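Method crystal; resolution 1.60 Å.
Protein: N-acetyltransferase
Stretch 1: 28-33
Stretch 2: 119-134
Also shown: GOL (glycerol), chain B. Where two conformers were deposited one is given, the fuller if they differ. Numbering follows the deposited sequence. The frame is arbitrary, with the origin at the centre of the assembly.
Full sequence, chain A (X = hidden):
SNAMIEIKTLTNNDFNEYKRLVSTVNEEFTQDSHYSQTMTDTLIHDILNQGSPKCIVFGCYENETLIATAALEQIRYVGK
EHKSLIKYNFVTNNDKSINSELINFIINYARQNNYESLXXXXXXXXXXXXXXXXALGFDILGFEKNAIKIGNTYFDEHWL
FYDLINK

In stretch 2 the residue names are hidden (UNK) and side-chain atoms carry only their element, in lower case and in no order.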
# COMPACT_ATOMS: atom_id res chain seq x y z
N GLU A 28 -2.98 1.02 -8.73
CA GLU A 28 -2.65 1.06 -7.29
C GLU A 28 -3.79 1.74 -6.54
O GLU A 28 -4.34 2.73 -7.02
CB GLU A 28 -1.35 1.86 -7.12
CG GLU A 28 -0.50 1.51 -5.89
CD GLU A 28 -0.85 2.32 -4.66
OE1 GLU A 28 -1.69 3.20 -4.72
OE2 GLU A 28 -0.24 2.02 -3.59
N PHE A 29 -4.16 1.18 -5.37
CA PHE A 29 -5.41 1.61 -4.70
C PHE A 29 -5.49 3.11 -4.36
O PHE A 29 -6.61 3.65 -4.33
CB PHE A 29 -5.48 0.77 -3.39
CG PHE A 29 -6.75 1.00 -2.60
CD1 PHE A 29 -7.89 0.27 -2.90
CD2 PHE A 29 -6.76 1.91 -1.55
CE1 PHE A 29 -9.09 0.46 -2.12
CE2 PHE A 29 -7.94 2.10 -0.80
CZ PHE A 29 -9.06 1.37 -1.10
N THR A 30 -4.35 3.74 -4.09
CA THR A 30 -4.35 5.18 -3.75
C THR A 30 -4.00 6.06 -4.90
O THR A 30 -3.94 7.28 -4.70
CB THR A 30 -3.32 5.48 -2.62
OG1 THR A 30 -1.97 5.19 -3.02
CG2 THR A 30 -3.66 4.60 -1.40
N GLN A 31 -3.77 5.51 -6.10
CA GLN A 31 -3.38 6.34 -7.24
C GLN A 31 -4.54 6.47 -8.22
O GLN A 31 -5.71 6.47 -7.81
CB GLN A 31 -2.11 5.81 -7.89
CG GLN A 31 -1.00 5.80 -6.86
CD GLN A 31 0.33 5.23 -7.34
OE1 GLN A 31 0.49 4.70 -8.47
NE2 GLN A 31 1.31 5.33 -6.43
N ASP A 32 -4.27 6.67 -9.51
CA ASP A 32 -5.36 6.96 -10.42
C ASP A 32 -5.78 5.73 -11.23
O ASP A 32 -5.01 4.80 -11.45
CB ASP A 32 -4.88 8.09 -11.37
CG ASP A 32 -5.91 8.48 -12.41
OD1 ASP A 32 -6.87 9.20 -12.01
OD2 ASP A 32 -5.76 8.14 -13.63
N SER A 33 -7.04 5.73 -11.66
CA SER A 33 -7.61 4.62 -12.42
C SER A 33 -6.93 4.36 -13.74
O SER A 33 -6.92 3.21 -14.24
CB SER A 33 -9.11 4.91 -12.63
OG SER A 33 -9.35 5.99 -13.48
N UNK A 119 2.20 6.41 7.65
CA UNK A 119 1.70 7.45 6.71
C UNK A 119 1.24 6.82 5.41
O UNK A 119 1.69 5.73 5.05
c UNK A 119 4.61 10.00 6.97
c UNK A 119 3.43 9.18 7.53
c UNK A 119 2.39 10.07 8.06
c UNK A 119 2.84 8.40 6.38
N UNK A 120 0.27 7.43 4.76
CA UNK A 120 -0.11 6.97 3.43
C UNK A 120 -0.37 8.22 2.58
O UNK A 120 -0.77 9.29 3.09
c UNK A 120 -1.41 6.05 3.52
c UNK A 120 -2.71 6.86 3.82
o UNK A 120 -1.56 5.33 2.29
N UNK A 121 -0.14 8.11 1.27
CA UNK A 121 -0.36 9.21 0.33
C UNK A 121 -1.44 8.79 -0.66
O UNK A 121 -1.51 7.61 -1.05
o UNK A 121 1.44 8.42 -1.06
c UNK A 121 0.94 9.62 -0.44
N UNK A 122 -2.31 9.75 -1.01
CA UNK A 122 -3.49 9.40 -1.88
C UNK A 122 -3.60 10.49 -2.92
O UNK A 122 -3.63 11.71 -2.61
c UNK A 122 -6.00 8.91 -1.91
c UNK A 122 -4.79 9.35 -1.02
c UNK A 122 -4.62 8.36 0.14
c UNK A 122 -5.87 8.31 1.07
N UNK A 123 -3.72 10.11 -4.20
CA UNK A 123 -3.90 11.14 -5.20
C UNK A 123 -5.14 11.98 -4.91
O UNK A 123 -6.18 11.47 -4.42
c UNK A 123 -2.59 9.94 -6.99
c UNK A 123 -4.53 11.48 -7.63
c UNK A 123 -4.00 10.50 -6.59
N UNK A 124 -5.03 13.26 -5.17
CA UNK A 124 -5.99 14.18 -4.55
C UNK A 124 -7.46 14.05 -4.87
O UNK A 124 -8.28 14.47 -4.04
c UNK A 124 -5.52 15.61 -4.70
o UNK A 124 -5.62 15.98 -6.04
N UNK A 125 -7.82 13.49 -6.02
CA UNK A 125 -9.27 13.37 -6.28
C UNK A 125 -9.74 11.94 -6.03
O UNK A 125 -10.92 11.65 -6.27
c UNK A 125 -8.79 12.94 -8.72
o UNK A 125 -7.75 12.32 -8.40
n UNK A 125 -9.30 12.92 -9.97
c UNK A 125 -9.56 13.79 -7.71
N UNK A 126 -8.88 11.08 -5.46
CA UNK A 126 -9.29 9.71 -5.13
C UNK A 126 -10.02 9.69 -3.77
O UNK A 126 -9.48 9.24 -2.75
c UNK A 126 -8.52 7.31 -5.11
o UNK A 126 -9.67 6.96 -4.66
c UNK A 126 -8.11 8.74 -5.17
n UNK A 126 -7.60 6.42 -5.49
N UNK A 127 -11.28 10.14 -3.79
CA UNK A 127 -12.05 10.23 -2.53
C UNK A 127 -12.42 8.85 -2.04
O UNK A 127 -12.57 8.64 -0.81
c UNK A 127 -14.06 11.39 -1.40
c UNK A 127 -14.26 10.51 -3.73
c UNK A 127 -13.23 12.18 -0.42
c UNK A 127 -13.26 11.14 -2.71
N UNK A 128 -12.55 7.85 -2.93
CA UNK A 128 -12.81 6.50 -2.46
C UNK A 128 -11.72 6.03 -1.49
O UNK A 128 -11.99 5.43 -0.42
N UNK A 129 -10.45 6.24 -1.91
CA UNK A 129 -9.35 5.78 -1.07
C UNK A 129 -9.26 6.63 0.20
O UNK A 129 -8.94 6.08 1.30
c UNK A 129 -8.02 5.85 -1.87
N UNK A 130 -9.51 7.95 0.10
CA UNK A 130 -9.42 8.80 1.29
C UNK A 130 -10.50 8.40 2.32
O UNK A 130 -10.20 8.26 3.52
c UNK A 130 -9.13 11.27 2.00
n UNK A 130 -10.49 14.74 1.07
c UNK A 130 -9.02 12.73 1.47
c UNK A 130 -9.57 10.29 0.89
c UNK A 130 -10.13 13.63 2.05
N UNK A 131 -11.75 8.17 1.88
CA UNK A 131 -12.79 7.73 2.80
C UNK A 131 -12.51 6.35 3.42
O UNK A 131 -12.75 6.13 4.61
c UNK A 131 -15.23 6.98 2.90
c UNK A 131 -14.58 9.21 1.90
c UNK A 131 -14.17 7.75 2.09
N UNK A 132 -11.94 5.46 2.60
CA UNK A 132 -11.56 4.14 3.08
C UNK A 132 -10.54 4.30 4.25
O UNK A 132 -10.69 3.68 5.31
c UNK A 132 -9.99 -0.23 2.67
c UNK A 132 -10.76 0.91 2.36
c UNK A 132 -10.16 2.17 2.29
c UNK A 132 -8.76 2.29 2.55
c UNK A 132 -8.66 -0.11 2.99
c UNK A 132 -8.03 1.12 2.93
c UNK A 132 -10.96 3.36 1.90
N UNK A 133 -9.53 5.14 4.04
CA UNK A 133 -8.53 5.29 5.09
C UNK A 133 -9.03 6.02 6.29
O UNK A 133 -8.67 5.71 7.44
c UNK A 133 -4.41 3.59 4.56
c UNK A 133 -5.42 4.46 4.95
c UNK A 133 -5.02 3.97 2.27
c UNK A 133 -4.23 3.39 3.24
c UNK A 133 -6.24 5.08 4.03
o UNK A 133 -3.18 2.58 2.85
c UNK A 133 -6.03 4.85 2.67
c UNK A 133 -7.30 6.04 4.54
N UNK A 134 -9.92 7.01 6.09
CA UNK A 134 -10.51 7.72 7.23
C UNK A 134 -11.32 6.74 8.09
O UNK A 134 -11.32 6.82 9.33
c UNK A 134 -11.44 8.85 6.72
o UNK A 134 -12.07 9.49 7.81
C1 GOL B . -12.04 3.01 -3.65
O1 GOL B . -13.46 3.26 -3.90
C2 GOL B . -11.19 3.46 -4.85
O2 GOL B . -11.44 4.85 -5.13
C3 GOL B . -9.68 3.15 -4.60
O3 GOL B . -8.96 3.47 -5.78
O HOH W 1 0.90 7.10 -3.93
O HOH W 2 -7.57 11.87 -12.32

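Position 119 carries four carbons forked at the second, beyond reach of stretch 1; it is L119, an apolar residue on the strand. At position 120 one carbon bears an oxygen and a carbon, the pattern of threonine. In T120, OG1 lies 4.3 Å from T30 CG2, and the beta-branched side chain is at ease in an extended strand.

Position 121 has one carbon and then one oxygen, so it is S121. Its backbone O is 3.2 Å from T30 OG1, while its OG is 3.2 Å from the O of water 1, which also accepts from Q31 NE2 (NE2 to water O, 3.1 Å). The small polar side chain leaves room for this bridging water.

Position 122 shows four carbons forked at the first, one arm two carbons long: I122, a buried beta-branched strand residue. Its CG1 lies 4.2 Å from T30 CG2, and its CA makes a CA-H...O contact of 3.6 Å with T30 O. Position 123 has one carbon carrying two more, hence V123. Its backbone N donates a nearly straight bond to T30 O (2.9 Å), and its side chain points toward stretch 1, bringing CG2 to 3.7 Å from Q31 CA.

The chain now leaves the strand through a type I turn from V123 to position 126. Position 124, one carbon and one oxygen pointing away from stretch 1, is S124, a residue well suited to a turn. Position 125 has two carbons, the second bearing an oxygen and a nitrogen: N125. Its amide ND2 donates to the O of water 2 (3.1 Å), which in turn donates to D32 OD1 (2.8 Å from the water O).

Position 126 has the same atoms but points toward stretch 1, its nitrogen near two carbonyl oxygens. It is N126, whose amide can donate and accept at once. ND2 donates to Q31 O (3.0 Å) and weakly to F29 O (3.2 Å), while OD1 caps the helix by accepting from the backbone N of position 129 (2.9 Å).

Position 127, four carbons forked at the first with one longer arm, is exposed I127. Position 128 has no side chain and is G128; an ideal CB would come within 2.2 Å of glycerol O2. Position 129 has a single carbon: A129, whose CB fits 3.6 Å from F29 O.

Position 130, four carbons in a row ending in nitrogen, is K130, pointing away; position 131, one carbon carrying two, is V131, out of reach. Position 132 bears a six-carbon ring and is F132, its face receiving the edge of F29, with centroids 4.7 Å apart. Position 133 has a ring bearing an oxygen: Y133, whose CE2 lies 4.0 Å from T30 CG2. Position 134, one carbon and one oxygen, is exposed S134.

The contact thus combines backbone pairing at V123, the two-sided amide of N126 and aromatic packing along the capped helix.

Stretch 2, residues 119-134: LTSIVSNNIGAKVFYS
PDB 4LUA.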